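Local coordinates for 3-hexulose-6-phosphate isomerase (Methanocaldococcus jannaschii, PDB 1JEO), which catalyses the isomerization between 3-hexulose 6-phosphate and fructose 6-phosphate, at residues K39-F44 / K82-I87; M60-L65 / L156-I161; P78-D83 / N107-I112; F46-S51 / E96-V101. All blocks are in the same frame, centred on the assembly; numbering follows the deposited sequence.

Interaction 1 (K39-F44 / K82-I87); sequences KAKKIF and KDDLLI
Lys42 and Asp84 meet beside the paired parallel strands 43-46 and 85-89, their side chains crossing obliquely. NZ of Lys42 lies 2.8 Å from OD2 of Asp84, a salt bridge that uses the syn lone pair of that oxygen. The lysine chain folds back to get there, bent at CE (chi3 -62°) and again at NZ (chi4 -65°). OD1 of Asp84 takes a weak hydrogen bond from Lys42 N at 3.1 Å. It also accepts from a water that binds Lys42 NZ weakly. Phe44 adds a ring edge: its CE1 is 3.4 Å from Asp84 OD2, with the ring and carboxylate planes 39° apart. An alanine at Asp84 would probably leave the Lys42 ammonium to Glu81 OE1, its other salt-bridge partner, and Glu81 N and the water without the carboxylate they donate to.

Beyond this pair the backbones bond in parallel register, Ile43 beside Leu85 and Phe44 beside Leu86. Phe44 N gives to Leu85 O at 2.7 Å, and Phe44 O receives Ile87 N at 2.8 Å. Ile43 and Ile87 lie side by side and point the same way, Ile43 CG2 to Ile87 CD1 4.1 Å. On the other face of the sheet, Phe44 CB touches Leu86 CD1 at 3.8 Å. Helix 24-39 covers the Ile43, Leu85 and Ile87 face, and helix 96-106 packs on Leu86. Strands 69-71 and 112-115 flank the pair.

Interaction 2 (M60-L65 / L156-I161); sequences MRLMHL and LVIAEI
Ile158 carries most of the contact, its side chain set against Arg61, Leu62 and Leu65 of the facing helix. Its CD1 and CG2 reach the leucines. CD1 meets Leu62 CD2 at 3.8 Å, where the two side chains cross at a slant. CG2 meets Leu65 CD1 at 4.0 Å. The torsions explain this split. CG1 stands anti to the carbonyl carbon (chi1 -67°) and CG2 anti to the backbone N, and chi2 bends the chain again (-63°) to bring CD1 to Leu62. One turn on, Ile161 repeats the pattern with fewer atoms. Its CG2 is 3.9 Å from Leu65 CD1, and its CD1 is 4.1 Å from Leu62 CD2. CD2 of Leu62 and CD1 of Leu65 therefore each touch both isoleucines.

The two helices are long elements of the SIS domain, 49-64 and 144-164. Their short segments run nearly parallel, 10° apart, with axes 10.7 Å from each other. No hydrogen bond spans them; the touching atoms are all side-chain carbons.

A second kind of contact uses the aliphatic part of an otherwise polar side chain. CG of Arg61 lies 3.6 Å from Ile158 CG2, the two chains crossing at about a right angle. Ile158 CG1 joins in, 3.8 Å from the same Arg61 CG. Farther along, the arginine turns to its own helix, and its guanidinium has His64 CD2 at its edge.

Around the contact, Ile37 of helix 24-39 touches Leu62, and Phe67 touches both Leu62 and Ile161. Ile172 of helix 169-175 lies against Leu65.

Interaction 3 (P78-D83 / N107-I112); sequences PSYEKD and NINNNI
Two loops that lead into neighbouring strands of the parallel sheet meet here. Tyr80 and Lys82 on one side, Ile108 and Asn109 on the other, carry the contact. Asn109 uses both ends of its amide. Its OD1 accepts from Tyr80 OH at 2.8 Å, in the carbonyl plane and on a lone pair. Its ND2 gives to Lys82 O at 2.9 Å and, weakly, to Asp84 O. The Lys82 oxygen lies close to the amide plane, but the donor stands above the carbonyl plane of Lys82. Ring and amide planes are 71° apart, and the two side chains cross at about a right angle. CG of Asn109 sits between the backbone N and the carbonyl carbon (chi1 65°), which places it 3.5 Å from Tyr80 OH.

Residues 107-111 join helix 96-106 to strand 112-115, closing a beta-alpha-beta unit. The other loop enters strand 85-89, with which that unit begins. Asn111 is the centre of an inverse gamma turn just before strand 112-115, and Ile112 N bonds to Asn110 O at 2.8 Å.

Ile108 packs beside the amide. Its CB is in the plane of the Tyr80 ring at its edge, 3.9 Å from Tyr80 CD2. Its CG2 lies against the backbone, 3.7 Å from Lys82 N. The Tyr80 ring also meets Phe44 edge-to-face.

Interaction 4 (F46-S51 / E96-V101); sequences FGVGRS and ESVLTV
Phe46 and Val48 meet the first turns of helix 96-106 at the glycine-rich turn that joins strand 43-46 to helix 49-64 in this SIS domain. CG of Phe46 stands anti to the backbone N (chi1 -171°), which carries it toward helix 96-106. Val101 lies over one face of the Phe46 ring. Its CG2 is 4.2 Å from the ring centroid and 29° off the normal, a CH-pi contact. Val98 meets the ring at the edge: its CA lies in plane, 4.0 Å from Phe46 CE2. Its methyl CG2 reaches the same CE2 at 4.1 Å. Val48 CG2 touches Ser97 CB at 3.9 Å and Val98 CG2 at 4.1 Å.

An alanine in place of Phe46 would probably open a gap between the strand end and the helix, and leave the Val101 methyl without the ring it packs on.

In the next shell, the Phe46 ring also touches Leu88 and Val72. Backbone hydrogen bonds to Ile87 and Ile89 hold the residue in the sheet. Ser51, inferred to bind substrate, follows the turn, and its OG bonds a bound citric acid, probably from the crystallisation liquor. Arg50 NE makes a salt bridge to OE1 of Glu147, the inferred proton acceptor.

On helix 96-106, Glu96 O accepts twice from Thr100. The backbone N and OG1 reach it from opposite faces of its plane, OG1 at 3.0 Å.

In the fold
All four contacts lie in one SIS domain, around a parallel sheet. Interaction 1 pairs its strands 43-46 and 85-89. Interaction 3 lies next to it, centres 7 Å apart, and shares Lys82 and Asp83. Interaction 4 is 17 Å from interaction 1, centre to centre, at the C-terminal ends of these strands, where helices 49-64 and 96-106 begin and residues inferred to bind substrate gather. Interaction 2 is on the opposite side of the chain's centre from interaction 4, although both use helix 49-64. Ile43 CG2 touches Leu62 CD1, which links interactions 1 and 2. Along the chain the segments of interactions 1 and 4 alternate, while interaction 3 is nested within interaction 2.

Interaction 1 (K39-F44 / K82-I87)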
loop_
_atom_site.group_PDB
_atom_site.type_symbol
_atom_site.label_atom_id
_atom_site.label_comp_id
_atom_site.label_asym_id
_atom_site.label_seq_id
_atom_site.Cartn_x
_atom_site.Cartn_y
_atom_site.Cartn_z
ATOM N N LYS A 39 12.156 5.840 -7.124
ATOM C CA LYS A 39 12.347 6.221 -8.524
ATOM C C LYS A 39 11.194 6.995 -9.157
ATOM O O LYS A 39 11.380 7.647 -10.188
ATOM C CB LYS A 39 12.681 4.992 -9.376
ATOM C CG LYS A 39 14.090 4.459 -9.166
ATOM C CD LYS A 39 14.335 3.226 -10.010
ATOM C CE LYS A 39 15.769 2.747 -9.890
ATOM N NZ LYS A 39 15.980 1.482 -10.651
ATOM N N ALA A 40 10.014 6.938 -8.540
ATOM C CA ALA A 40 8.835 7.640 -9.057
ATOM C C ALA A 40 8.894 9.150 -8.858
ATOM O O ALA A 40 9.515 9.632 -7.908
ATOM C CB ALA A 40 7.573 7.094 -8.420
ATOM N N LYS A 41 8.261 9.882 -9.775
ATOM C CA LYS A 41 8.188 11.341 -9.714
ATOM C C LYS A 41 7.093 11.674 -8.688
ATOM O O LYS A 41 7.347 12.370 -7.706
ATOM C CB LYS A 41 7.847 11.917 -11.098
ATOM C CG LYS A 41 8.061 13.424 -11.261
ATOM C CD LYS A 41 9.538 13.799 -11.327
ATOM C CE LYS A 41 9.721 15.306 -11.461
ATOM N NZ LYS A 41 11.159 15.702 -11.504
ATOM N N LYS A 42 5.890 11.143 -8.919
ATOM C CA LYS A 42 4.746 11.326 -8.017
ATOM C C LYS A 42 4.166 9.942 -7.704
ATOM O O LYS A 42 4.214 9.037 -8.542
ATOM C CB LYS A 42 3.656 12.235 -8.623
ATOM C CG LYS A 42 4.136 13.586 -9.178
ATOM C CD LYS A 42 3.006 14.575 -9.491
ATOM C CE LYS A 42 2.029 14.097 -10.570
ATOM N NZ LYS A 42 2.601 13.925 -11.928
ATOM N N ILE A 43 3.670 9.763 -6.479
ATOM C CA ILE A 43 3.096 8.486 -6.040
ATOM C C ILE A 43 1.602 8.646 -5.751
ATOM O O ILE A 43 1.198 9.527 -4.993
ATOM C CB ILE A 43 3.835 7.929 -4.781
ATOM C CG1 ILE A 43 5.337 7.810 -5.066
ATOM C CG2 ILE A 43 3.299 6.534 -4.409
ATOM C CD1 ILE A 43 6.207 7.938 -3.864
ATOM N N PHE A 44 0.795 7.785 -6.370
ATOM C CA PHE A 44 -0.661 7.808 -6.216
ATOM C C PHE A 44 -1.181 6.566 -5.511
ATOM O O PHE A 44 -0.820 5.446 -5.862
ATOM C CB PHE A 44 -1.345 7.929 -7.583
ATOM C CG PHE A 44 -1.130 9.249 -8.264
ATOM C CD1 PHE A 44 0.093 9.542 -8.905
ATOM C CD2 PHE A 44 -2.158 10.204 -8.295
ATOM C CE1 PHE A 44 0.285 10.771 -9.574
ATOM C CE2 PHE A 44 -1.979 11.442 -8.961
ATOM C CZ PHE A 44 -0.754 11.724 -9.602
ATOM N N LYS A 82 3.549 9.677 -17.047
ATOM C CA LYS A 82 4.372 8.501 -17.387
ATOM C C LYS A 82 5.438 8.029 -16.390
ATOM O O LYS A 82 5.713 6.833 -16.309
ATOM C CB LYS A 82 4.979 8.650 -18.794
ATOM C CG LYS A 82 5.911 9.843 -18.993
ATOM C CD LYS A 82 6.488 9.861 -20.406
ATOM C CE LYS A 82 7.523 10.966 -20.584
ATOM N NZ LYS A 82 8.754 10.746 -19.762
ATOM N N ASP A 83 5.993 8.955 -15.610
ATOM C CA ASP A 83 7.029 8.627 -14.629
ATOM C C ASP A 83 6.480 8.429 -13.213
ATOM O O ASP A 83 7.248 8.357 -12.246
ATOM C CB ASP A 83 8.120 9.710 -14.629
ATOM C CG ASP A 83 8.888 9.773 -15.941
ATOM O OD1 ASP A 83 9.007 10.882 -16.503
ATOM O OD2 ASP A 83 9.373 8.718 -16.407
ATOM N N ASP A 84 5.157 8.302 -13.107
ATOM C CA ASP A 84 4.491 8.123 -11.814
ATOM C C ASP A 84 4.219 6.671 -11.426
ATOM O O ASP A 84 4.378 5.751 -12.233
ATOM C CB ASP A 84 3.188 8.937 -11.760
ATOM C CG ASP A 84 3.414 10.437 -11.897
ATOM O OD1 ASP A 84 4.543 10.916 -11.664
ATOM O OD2 ASP A 84 2.446 11.149 -12.227
ATOM N N LEU A 85 3.796 6.487 -10.177
ATOM C CA LEU A 85 3.491 5.174 -9.619
ATOM C C LEU A 85 2.098 5.146 -8.985
ATOM O O LEU A 85 1.706 6.090 -8.307
ATOM C CB LEU A 85 4.542 4.810 -8.557
ATOM C CG LEU A 85 4.356 3.567 -7.681
ATOM C CD1 LEU A 85 4.473 2.298 -8.497
ATOM C CD2 LEU A 85 5.368 3.584 -6.573
ATOM N N LEU A 86 1.360 4.068 -9.238
ATOM C CA LEU A 86 0.032 3.877 -8.660
ATOM C C LEU A 86 0.035 2.617 -7.794
ATOM O O LEU A 86 0.477 1.550 -8.230
ATOM C CB LEU A 86 -1.052 3.763 -9.746
ATOM C CG LEU A 86 -2.489 3.469 -9.283
ATOM C CD1 LEU A 86 -3.104 4.646 -8.527
ATOM C CD2 LEU A 86 -3.351 3.103 -10.469
ATOM N N ILE A 87 -0.419 2.766 -6.554
ATOM C CA ILE A 87 -0.508 1.652 -5.614
ATOM C C ILE A 87 -1.996 1.463 -5.292
ATOM O O ILE A 87 -2.677 2.398 -4.856
ATOM C CB ILE A 87 0.332 1.906 -4.319
ATOM C CG1 ILE A 87 1.826 2.000 -4.669
ATOM C CG2 ILE A 87 0.104 0.787 -3.286
ATOM C CD1 ILE A 87 2.728 2.522 -3.561
HETATM O O HOH W 1 5.412 13.111 -13.459
#

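Interaction 2 (M60-L65 / L156-I161)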
loop_
_atom_site.group_PDB
_atom_site.type_symbol
_atom_site.label_atom_id
_atom_site.label_comp_id
_atom_site.label_asym_id
_atom_site.label_seq_id
_atom_site.Cartn_x
_atom_site.Cartn_y
_atom_site.Cartn_z
ATOM N N MET A 60 -0.248 9.614 3.600
ATOM C CA MET A 60 0.135 10.685 4.520
ATOM C C MET A 60 1.577 10.489 4.999
ATOM O O MET A 60 2.370 11.436 4.998
ATOM C CB MET A 60 -0.808 10.713 5.728
ATOM C CG MET A 60 -0.525 11.834 6.714
ATOM S SD MET A 60 -1.572 11.802 8.150
ATOM C CE MET A 60 -3.004 12.642 7.491
ATOM N N ARG A 61 1.918 9.246 5.336
ATOM C CA ARG A 61 3.254 8.917 5.820
ATOM C C ARG A 61 4.356 9.081 4.753
ATOM O O ARG A 61 5.454 9.535 5.077
ATOM C CB ARG A 61 3.256 7.534 6.482
ATOM C CG ARG A 61 4.334 7.332 7.542
ATOM C CD ARG A 61 4.290 8.287 8.730
ATOM N NE ARG A 61 3.677 7.695 9.918
ATOM C CZ ARG A 61 3.005 8.382 10.836
ATOM N NH1 ARG A 61 2.845 9.693 10.711
ATOM N NH2 ARG A 61 2.476 7.758 11.878
ATOM N N LEU A 62 4.029 8.808 3.485
ATOM C CA LEU A 62 4.978 8.975 2.372
ATOM C C LEU A 62 5.273 10.457 2.163
ATOM O O LEU A 62 6.405 10.844 1.847
ATOM C CB LEU A 62 4.428 8.384 1.077
ATOM C CG LEU A 62 4.560 6.883 0.830
ATOM C CD1 LEU A 62 3.922 6.564 -0.506
ATOM C CD2 LEU A 62 6.031 6.447 0.840
ATOM N N MET A 63 4.248 11.275 2.404
ATOM C CA MET A 63 4.333 12.726 2.299
ATOM C C MET A 63 5.246 13.235 3.424
ATOM O O MET A 63 6.096 14.097 3.185
ATOM C CB MET A 63 2.922 13.327 2.396
ATOM C CG MET A 63 2.811 14.844 2.315
ATOM S SD MET A 63 3.057 15.688 3.895
ATOM C CE MET A 63 4.335 16.703 3.389
ATOM N N HIS A 64 5.098 12.660 4.622
ATOM C CA HIS A 64 5.898 13.019 5.801
ATOM C C HIS A 64 7.397 12.813 5.575
ATOM O O HIS A 64 8.218 13.548 6.126
ATOM C CB HIS A 64 5.469 12.197 7.021
ATOM C CG HIS A 64 4.137 12.577 7.586
ATOM N ND1 HIS A 64 3.552 13.805 7.366
ATOM C CD2 HIS A 64 3.286 11.894 8.388
ATOM C CE1 HIS A 64 2.400 13.860 8.012
ATOM N NE2 HIS A 64 2.215 12.714 8.641
ATOM N N LEU A 65 7.731 11.835 4.732
ATOM C CA LEU A 65 9.116 11.511 4.392
ATOM C C LEU A 65 9.696 12.339 3.238
ATOM O O LEU A 65 10.878 12.199 2.910
ATOM C CB LEU A 65 9.263 10.012 4.100
ATOM C CG LEU A 65 8.913 8.995 5.193
ATOM C CD1 LEU A 65 9.322 7.619 4.716
ATOM C CD2 LEU A 65 9.600 9.321 6.508
ATOM N N LEU A 156 5.583 -0.923 7.959
ATOM C CA LEU A 156 6.880 -1.614 7.935
ATOM C C LEU A 156 7.669 -1.194 6.687
ATOM O O LEU A 156 8.899 -1.166 6.717
ATOM C CB LEU A 156 6.726 -3.143 7.978
ATOM C CG LEU A 156 6.167 -3.830 9.232
ATOM C CD1 LEU A 156 6.093 -5.325 9.000
ATOM C CD2 LEU A 156 7.007 -3.528 10.451
ATOM N N VAL A 157 6.953 -0.821 5.620
ATOM C CA VAL A 157 7.564 -0.341 4.369
ATOM C C VAL A 157 8.158 1.043 4.664
ATOM O O VAL A 157 9.296 1.327 4.280
ATOM C CB VAL A 157 6.519 -0.268 3.205
ATOM C CG1 VAL A 157 7.094 0.422 1.966
ATOM C CG2 VAL A 157 6.070 -1.674 2.837
ATOM N N ILE A 158 7.408 1.858 5.411
ATOM C CA ILE A 158 7.850 3.195 5.818
ATOM C C ILE A 158 9.098 3.054 6.701
ATOM O O ILE A 158 10.074 3.779 6.504
ATOM C CB ILE A 158 6.721 3.961 6.578
ATOM C CG1 ILE A 158 5.553 4.267 5.626
ATOM C CG2 ILE A 158 7.253 5.246 7.220
ATOM C CD1 ILE A 158 5.902 5.194 4.445
ATOM N N ALA A 159 9.079 2.067 7.602
ATOM C CA ALA A 159 10.201 1.783 8.508
ATOM C C ALA A 159 11.458 1.448 7.712
ATOM O O ALA A 159 12.535 1.970 8.003
ATOM C CB ALA A 159 9.854 0.632 9.449
ATOM N N GLU A 160 11.287 0.643 6.661
ATOM C CA GLU A 160 12.391 0.251 5.796
ATOM C C GLU A 160 12.892 1.386 4.900
ATOM O O GLU A 160 14.083 1.429 4.586
ATOM C CB GLU A 160 12.031 -0.978 4.955
ATOM C CG GLU A 160 11.850 -2.271 5.750
ATOM C CD GLU A 160 13.094 -2.691 6.521
ATOM O OE1 GLU A 160 14.166 -2.830 5.900
ATOM O OE2 GLU A 160 12.992 -2.877 7.754
ATOM N N ILE A 161 12.002 2.308 4.510
ATOM C CA ILE A 161 12.396 3.455 3.673
ATOM C C ILE A 161 13.256 4.419 4.502
ATOM O O ILE A 161 14.251 4.947 4.003
ATOM C CB ILE A 161 11.165 4.201 3.037
ATOM C CG1 ILE A 161 10.473 3.296 2.011
ATOM C CG2 ILE A 161 11.612 5.490 2.317
ATOM C CD1 ILE A 161 9.128 3.824 1.483
#

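Interaction 3 (P78-D83 / N107-I112)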
loop_
_atom_site.group_PDB
_atom_site.type_symbol
_atom_site.label_atom_id
_atom_site.label_comp_id
_atom_site.label_asym_id
_atom_site.label_seq_id
_atom_site.Cartn_x
_atom_site.Cartn_y
_atom_site.Cartn_z
ATOM N N PRO A 78 -3.375 15.765 -8.669
ATOM C CA PRO A 78 -3.175 16.044 -10.091
ATOM C C PRO A 78 -3.247 14.846 -11.026
ATOM O O PRO A 78 -3.565 13.727 -10.611
ATOM C CB PRO A 78 -1.778 16.653 -10.110
ATOM C CG PRO A 78 -1.071 15.867 -9.106
ATOM C CD PRO A 78 -2.071 15.748 -7.978
ATOM N N SER A 79 -2.885 15.105 -12.281
ATOM C CA SER A 79 -2.859 14.108 -13.341
ATOM C C SER A 79 -1.743 13.094 -13.154
ATOM O O SER A 79 -0.666 13.422 -12.644
ATOM C CB SER A 79 -2.674 14.794 -14.695
ATOM O OG SER A 79 -1.544 15.646 -14.674
ATOM N N TYR A 80 -2.036 11.860 -13.552
ATOM C CA TYR A 80 -1.096 10.748 -13.498
ATOM C C TYR A 80 -0.267 10.833 -14.781
ATOM O O TYR A 80 -0.825 10.867 -15.882
ATOM C CB TYR A 80 -1.880 9.434 -13.440
ATOM C CG TYR A 80 -1.058 8.183 -13.218
ATOM C CD1 TYR A 80 -0.585 7.849 -11.941
ATOM C CD2 TYR A 80 -0.752 7.323 -14.289
ATOM C CE1 TYR A 80 0.183 6.680 -11.731
ATOM C CE2 TYR A 80 0.015 6.154 -14.095
ATOM C CZ TYR A 80 0.476 5.840 -12.813
ATOM O OH TYR A 80 1.205 4.694 -12.622
ATOM N N GLU A 81 1.053 10.929 -14.625
ATOM C CA GLU A 81 1.970 11.032 -15.762
ATOM C C GLU A 81 2.814 9.763 -15.934
ATOM O O GLU A 81 2.777 8.873 -15.080
ATOM C CB GLU A 81 2.833 12.289 -15.627
ATOM C CG GLU A 81 2.019 13.582 -15.732
ATOM C CD GLU A 81 2.843 14.834 -15.517
ATOM O OE1 GLU A 81 3.348 15.038 -14.391
ATOM O OE2 GLU A 81 2.970 15.626 -16.475
ATOM N N LYS A 82 3.549 9.677 -17.047
ATOM C CA LYS A 82 4.372 8.501 -17.387
ATOM C C LYS A 82 5.438 8.029 -16.390
ATOM O O LYS A 82 5.713 6.833 -16.309
ATOM C CB LYS A 82 4.979 8.650 -18.794
ATOM C CG LYS A 82 5.911 9.843 -18.993
ATOM C CD LYS A 82 6.488 9.861 -20.406
ATOM C CE LYS A 82 7.523 10.966 -20.584
ATOM N NZ LYS A 82 8.754 10.746 -19.762
ATOM N N ASP A 83 5.993 8.955 -15.610
ATOM C CA ASP A 83 7.029 8.627 -14.629
ATOM C C ASP A 83 6.480 8.429 -13.213
ATOM O O ASP A 83 7.248 8.357 -12.246
ATOM C CB ASP A 83 8.120 9.710 -14.629
ATOM C CG ASP A 83 8.888 9.773 -15.941
ATOM O OD1 ASP A 83 9.007 10.882 -16.503
ATOM O OD2 ASP A 83 9.373 8.718 -16.407
ATOM N N ASN A 107 -3.165 2.917 -19.371
ATOM C CA ASN A 107 -3.038 3.608 -20.656
ATOM C C ASN A 107 -1.888 4.618 -20.665
ATOM O O ASN A 107 -1.454 5.059 -21.734
ATOM C CB ASN A 107 -4.348 4.317 -21.022
ATOM C CG ASN A 107 -5.429 3.356 -21.482
ATOM O OD1 ASN A 107 -6.509 3.295 -20.896
ATOM N ND2 ASN A 107 -5.148 2.611 -22.545
ATOM N N ILE A 108 -1.403 4.976 -19.471
ATOM C CA ILE A 108 -0.300 5.932 -19.312
ATOM C C ILE A 108 1.037 5.190 -19.129
ATOM O O ILE A 108 2.018 5.529 -19.793
ATOM C CB ILE A 108 -0.532 6.913 -18.116
ATOM C CG1 ILE A 108 -1.976 7.452 -18.075
ATOM C CG2 ILE A 108 0.461 8.062 -18.176
ATOM C CD1 ILE A 108 -2.404 8.349 -19.233
ATOM N N ASN A 109 1.090 4.239 -18.186
ATOM C CA ASN A 109 2.298 3.427 -17.943
ATOM C C ASN A 109 1.978 2.041 -17.362
ATOM O O ASN A 109 0.808 1.709 -17.152
ATOM C CB ASN A 109 3.361 4.175 -17.091
ATOM C CG ASN A 109 2.910 4.475 -15.656
ATOM O OD1 ASN A 109 2.163 3.719 -15.038
ATOM N ND2 ASN A 109 3.423 5.565 -15.108
ATOM N N ASN A 110 3.024 1.267 -17.071
ATOM C CA ASN A 110 2.892 -0.077 -16.502
ATOM C C ASN A 110 3.201 -0.114 -15.007
ATOM O O ASN A 110 3.083 -1.161 -14.380
ATOM C CB ASN A 110 3.834 -1.057 -17.215
ATOM C CG ASN A 110 3.371 -1.419 -18.612
ATOM O OD1 ASN A 110 2.179 -1.400 -18.916
ATOM N ND2 ASN A 110 4.318 -1.779 -19.465
ATOM N N ASN A 111 3.560 1.038 -14.442
ATOM C CA ASN A 111 3.934 1.182 -13.030
ATOM C C ASN A 111 2.752 1.119 -12.038
ATOM O O ASN A 111 2.425 2.103 -11.360
ATOM C CB ASN A 111 4.732 2.485 -12.875
ATOM C CG ASN A 111 5.859 2.380 -11.867
ATOM O OD1 ASN A 111 6.431 3.394 -11.470
ATOM N ND2 ASN A 111 6.183 1.162 -11.441
ATOM N N ILE A 112 2.118 -0.054 -11.973
ATOM C CA ILE A 112 0.963 -0.297 -11.108
ATOM C C ILE A 112 1.238 -1.459 -10.142
ATOM O O ILE A 112 1.623 -2.551 -10.565
ATOM C CB ILE A 112 -0.333 -0.607 -11.946
ATOM C CG1 ILE A 112 -0.641 0.539 -12.923
ATOM C CG2 ILE A 112 -1.543 -0.820 -11.021
ATOM C CD1 ILE A 112 -1.702 0.221 -13.957
#

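Interaction 4 (F46-S51 / E96-V101)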
loop_
_atom_site.group_PDB
_atom_site.type_symbol
_atom_site.label_atom_id
_atom_site.label_comp_id
_atom_site.label_asym_id
_atom_site.label_seq_id
_atom_site.Cartn_x
_atom_site.Cartn_y
_atom_site.Cartn_z
ATOM N N PHE A 46 -4.739 4.527 -3.995
ATOM C CA PHE A 46 -6.195 4.410 -4.093
ATOM C C PHE A 46 -6.714 3.112 -3.480
ATOM O O PHE A 46 -6.054 2.069 -3.515
ATOM C CB PHE A 46 -6.706 4.544 -5.544
ATOM C CG PHE A 46 -8.221 4.640 -5.660
ATOM C CD1 PHE A 46 -8.927 5.718 -5.073
ATOM C CD2 PHE A 46 -8.954 3.634 -6.320
ATOM C CE1 PHE A 46 -10.346 5.798 -5.139
ATOM C CE2 PHE A 46 -10.377 3.698 -6.395
ATOM C CZ PHE A 46 -11.072 4.786 -5.802
ATOM N N GLY A 47 -7.940 3.213 -2.979
ATOM C CA GLY A 47 -8.650 2.109 -2.376
ATOM C C GLY A 47 -10.035 2.621 -2.035
ATOM O O GLY A 47 -10.239 3.833 -1.900
ATOM N N VAL A 48 -10.973 1.698 -1.861
ATOM C CA VAL A 48 -12.360 2.023 -1.525
ATOM C C VAL A 48 -12.637 1.537 -0.096
ATOM O O VAL A 48 -12.003 0.589 0.371
ATOM C CB VAL A 48 -13.342 1.347 -2.556
ATOM C CG1 VAL A 48 -14.798 1.493 -2.139
ATOM C CG2 VAL A 48 -13.155 1.963 -3.931
ATOM N N GLY A 49 -13.551 2.225 0.593
ATOM C CA GLY A 49 -13.943 1.875 1.949
ATOM C C GLY A 49 -12.812 1.842 2.955
ATOM O O GLY A 49 -11.956 2.729 2.945
ATOM N N ARG A 50 -12.773 0.784 3.766
ATOM C CA ARG A 50 -11.739 0.602 4.785
ATOM C C ARG A 50 -10.339 0.431 4.201
ATOM O O ARG A 50 -9.368 0.892 4.795
ATOM C CB ARG A 50 -12.090 -0.551 5.717
ATOM C CG ARG A 50 -13.145 -0.203 6.748
ATOM C CD ARG A 50 -13.605 -1.408 7.571
ATOM N NE ARG A 50 -12.500 -2.200 8.117
ATOM C CZ ARG A 50 -12.235 -2.365 9.413
ATOM N NH1 ARG A 50 -12.988 -1.785 10.344
ATOM N NH2 ARG A 50 -11.226 -3.149 9.779
ATOM N N SER A 51 -10.254 -0.164 3.005
ATOM C CA SER A 51 -8.973 -0.342 2.310
ATOM C C SER A 51 -8.421 1.025 1.903
ATOM O O SER A 51 -7.214 1.237 1.924
ATOM C CB SER A 51 -9.128 -1.229 1.077
ATOM O OG SER A 51 -9.201 -2.591 1.447
ATOM N N GLU A 96 -15.117 -2.664 -8.668
ATOM C CA GLU A 96 -15.257 -1.918 -9.921
ATOM C C GLU A 96 -14.589 -0.544 -9.987
ATOM O O GLU A 96 -13.968 -0.216 -11.004
ATOM C CB GLU A 96 -16.728 -1.823 -10.324
ATOM C CG GLU A 96 -17.297 -3.088 -10.960
ATOM C CD GLU A 96 -16.813 -3.314 -12.386
ATOM O OE1 GLU A 96 -17.081 -2.454 -13.253
ATOM O OE2 GLU A 96 -16.173 -4.355 -12.638
ATOM N N SER A 97 -14.670 0.220 -8.893
ATOM C CA SER A 97 -14.054 1.550 -8.821
ATOM C C SER A 97 -12.524 1.493 -8.837
ATOM O O SER A 97 -11.878 2.414 -9.343
ATOM C CB SER A 97 -14.538 2.315 -7.592
ATOM O OG SER A 97 -15.915 2.609 -7.706
ATOM N N VAL A 98 -11.962 0.404 -8.308
ATOM C CA VAL A 98 -10.508 0.190 -8.292
ATOM C C VAL A 98 -10.055 -0.209 -9.707
ATOM O O VAL A 98 -9.006 0.237 -10.169
ATOM C CB VAL A 98 -10.094 -0.887 -7.225
ATOM C CG1 VAL A 98 -8.613 -1.289 -7.359
ATOM C CG2 VAL A 98 -10.342 -0.343 -5.821
ATOM N N LEU A 99 -10.887 -0.991 -10.397
ATOM C CA LEU A 99 -10.619 -1.444 -11.769
ATOM C C LEU A 99 -10.639 -0.293 -12.779
ATOM O O LEU A 99 -9.847 -0.281 -13.718
ATOM C CB LEU A 99 -11.620 -2.526 -12.186
ATOM C CG LEU A 99 -11.432 -3.906 -11.557
ATOM C CD1 LEU A 99 -12.625 -4.791 -11.851
ATOM C CD2 LEU A 99 -10.174 -4.527 -12.107
ATOM N N THR A 100 -11.517 0.686 -12.538
ATOM C CA THR A 100 -11.668 1.888 -13.368
ATOM C C THR A 100 -10.366 2.707 -13.321
ATOM O O THR A 100 -9.844 3.114 -14.363
ATOM C CB THR A 100 -12.869 2.751 -12.860
ATOM O OG1 THR A 100 -14.087 2.022 -13.042
ATOM C CG2 THR A 100 -12.976 4.077 -13.600
ATOM N N VAL A 101 -9.835 2.888 -12.107
ATOM C CA VAL A 101 -8.596 3.630 -11.867
ATOM C C VAL A 101 -7.397 2.868 -12.455
ATOM O O VAL A 101 -6.510 3.483 -13.048
ATOM C CB VAL A 101 -8.421 3.936 -10.338
ATOM C CG1 VAL A 101 -7.061 4.572 -10.026
ATOM C CG2 VAL A 101 -9.527 4.884 -9.884
#